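Local coordinates for protein auracyanin-B-2 (Chloroflexus aurantiacus, PDB 1QHQ) that carries electrons through a type I blue copper site, probably as a soluble electron acceptor for alternative complex III, at residues Leu45-Gln50 against Ala95-Leu100. Sequence-based numbering, arbitrary orientation.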
loop_
_atom_site.group_PDB
_atom_site.type_symbol
_atom_site.label_atom_id
_atom_site.label_comp_id
_atom_site.label_asym_id
_atom_site.label_seq_id
_atom_site.Cartn_x
_atom_site.Cartn_y
_atom_site.Cartn_z
ATOM N N LEU A 45 6.352 -1.027 -7.112
ATOM C CA LEU A 45 5.101 -1.770 -6.989
ATOM C C LEU A 45 4.041 -1.068 -7.862
ATOM O O LEU A 45 3.904 0.159 -7.778
ATOM C CB LEU A 45 4.642 -1.706 -5.518
ATOM C CG LEU A 45 3.385 -2.516 -5.169
ATOM C CD1 LEU A 45 3.330 -2.828 -3.695
ATOM C CD2 LEU A 45 2.125 -1.751 -5.599
ATOM N N ASP A 46 3.503 -1.812 -8.785
ATOM C CA ASP A 46 2.475 -1.275 -9.698
ATOM C C ASP A 46 1.096 -1.777 -9.190
ATOM O O ASP A 46 0.859 -2.972 -9.278
ATOM C CB ASP A 46 2.719 -1.760 -11.114
ATOM C CG ASP A 46 4.097 -1.304 -11.656
ATOM O OD1 ASP A 46 4.507 -0.227 -11.235
ATOM O OD2 ASP A 46 4.591 -1.985 -12.574
ATOM N N PHE A 47 0.271 -0.844 -8.733
ATOM C CA PHE A 47 -1.092 -1.270 -8.278
ATOM C C PHE A 47 -2.115 -0.870 -9.352
ATOM O O PHE A 47 -2.213 0.296 -9.738
ATOM C CB PHE A 47 -1.391 -0.506 -6.986
ATOM C CG PHE A 47 -2.733 -0.856 -6.362
ATOM C CD1 PHE A 47 -3.211 -2.135 -6.486
ATOM C CD2 PHE A 47 -3.456 0.106 -5.714
ATOM C CE1 PHE A 47 -4.479 -2.472 -5.972
ATOM C CE2 PHE A 47 -4.699 -0.239 -5.172
ATOM C CZ PHE A 47 -5.179 -1.512 -5.278
ATOM N N VAL A 48 -2.698 -1.895 -9.960
ATOM C CA VAL A 48 -3.731 -1.681 -10.984
ATOM C C VAL A 48 -5.118 -1.903 -10.349
ATOM O O VAL A 48 -5.388 -2.960 -9.800
ATOM C CB VAL A 48 -3.547 -2.723 -12.112
ATOM C CG1 VAL A 48 -4.530 -2.449 -13.237
ATOM C CG2 VAL A 48 -2.096 -2.642 -12.639
ATOM N N ASN A 49 -5.864 -0.803 -10.226
ATOM C CA ASN A 49 -7.197 -0.875 -9.607
ATOM C C ASN A 49 -8.286 -1.069 -10.667
ATOM O O ASN A 49 -8.889 -0.050 -11.062
ATOM C CB ASN A 49 -7.486 0.377 -8.792
ATOM C CG ASN A 49 -8.889 0.229 -8.057
ATOM O OD1 ASN A 49 -9.359 -0.858 -8.033
ATOM N ND2 ASN A 49 -9.336 1.345 -7.576
ATOM N N GLN A 50 -8.510 -2.267 -11.137
ATOM C CA GLN A 50 -9.664 -2.542 -12.018
ATOM C C GLN A 50 -10.677 -3.376 -11.199
ATOM O O GLN A 50 -10.348 -4.411 -10.659
ATOM C CB GLN A 50 -9.224 -3.348 -13.228
ATOM C CG GLN A 50 -8.468 -2.478 -14.250
ATOM C CD GLN A 50 -7.836 -3.334 -15.328
ATOM O OE1 GLN A 50 -8.221 -4.490 -15.536
ATOM N NE2 GLN A 50 -6.849 -2.766 -16.015
ATOM N N ALA A 95 5.584 2.898 2.598
ATOM C CA ALA A 95 5.332 3.264 1.219
ATOM C C ALA A 95 3.828 3.170 0.917
ATOM O O ALA A 95 3.133 2.304 1.441
ATOM C CB ALA A 95 6.026 2.223 0.274
ATOM N N TRP A 96 3.371 4.038 0.012
ATOM C CA TRP A 96 1.986 3.913 -0.444
ATOM C C TRP A 96 1.871 4.452 -1.877
ATOM O O TRP A 96 2.627 5.341 -2.271
ATOM C CB TRP A 96 0.984 4.595 0.453
ATOM C CG TRP A 96 1.138 6.063 0.630
ATOM C CD1 TRP A 96 0.548 7.051 -0.120
ATOM C CD2 TRP A 96 1.861 6.742 1.672
ATOM N NE1 TRP A 96 0.954 8.285 0.328
ATOM C CE2 TRP A 96 1.675 8.129 1.484
ATOM C CE3 TRP A 96 2.604 6.304 2.768
ATOM C CZ2 TRP A 96 2.204 9.071 2.351
ATOM C CZ3 TRP A 96 3.124 7.239 3.643
ATOM C CH2 TRP A 96 2.956 8.616 3.415
ATOM N N THR A 97 0.877 3.928 -2.583
ATOM C CA THR A 97 0.486 4.516 -3.867
ATOM C C THR A 97 -0.559 5.625 -3.554
ATOM O O THR A 97 -1.182 5.573 -2.497
ATOM C CB THR A 97 -0.196 3.526 -4.797
ATOM O OG1 THR A 97 -1.460 3.096 -4.215
ATOM C CG2 THR A 97 0.593 2.256 -5.032
ATOM N N ALA A 98 -0.796 6.449 -4.544
ATOM C CA ALA A 98 -1.959 7.342 -4.511
ATOM C C ALA A 98 -3.224 6.470 -4.396
ATOM O O ALA A 98 -3.262 5.287 -4.655
ATOM C CB ALA A 98 -2.004 8.106 -5.828
ATOM N N MET A 99 -4.308 7.190 -4.056
ATOM C CA MET A 99 -5.626 6.530 -4.008
ATOM C C MET A 99 -6.200 6.533 -5.433
ATOM O O MET A 99 -6.235 7.602 -6.048
ATOM C CB MET A 99 -6.508 7.346 -3.056
ATOM C CG MET A 99 -7.871 6.674 -2.827
ATOM S SD MET A 99 -7.728 5.087 -2.015
ATOM C CE MET A 99 -7.171 5.533 -0.399
ATOM N N LEU A 100 -6.492 5.371 -5.948
ATOM C CA LEU A 100 -6.798 5.182 -7.348
ATOM C C LEU A 100 -8.296 4.961 -7.577
ATOM O O LEU A 100 -8.897 4.126 -6.916
ATOM C CB LEU A 100 -6.074 3.886 -7.841
ATOM C CG LEU A 100 -4.549 3.951 -7.597
ATOM C CD1 LEU A 100 -3.929 2.631 -8.009
ATOM C CD2 LEU A 100 -3.920 5.097 -8.379
#
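Leu100 reaches from the loop after strand 93-96 to the inner side of strand 42-49, where its CD1 lies 3.4 Å from Phe47 CD2 and equally close to the backbone oxygen Phe47 O. The methyl meets the ring obliquely, on its CG-CD2-CE2 side. With CG anti to the backbone N (chi1 -178°), the Phe47 side chain extends toward the loop, and the Thr97 side chain crosses it at about a right angle, with Thr97 CG2 3.9 Å from Phe47 CB. Two residues further along the strand, Asn49 CB rests on Leu100 CB, and Asn49 ND2 donates to Leu100 O over 2.9 Å. That bond is bent, 136° at the hydrogen; Leu100 O lies in the Asn49 amide plane, while ND2 stands above the Leu100 carbonyl plane. Asn51 ND2, hydrogen-bonded to Asn49 OD1, and Val55 O, hydrogen-bonded to Asn49 ND2, help fix the Asn49 amide beside the copper ligand His57; Phe47 packs near Met132, another ligand. Toward Leu45 the packing slackens to a single 4.3 Å approach, Leu45 CD2 to Thr97 CG2, whereas Asp46 and Val48 point away on the more solvent-accessible side of the strand. In this cupredoxin sandwich, the contact joins strand 42-49, set between 17-22 and 104-111, to the loop leaving edge strand 93-96 of the other sheet.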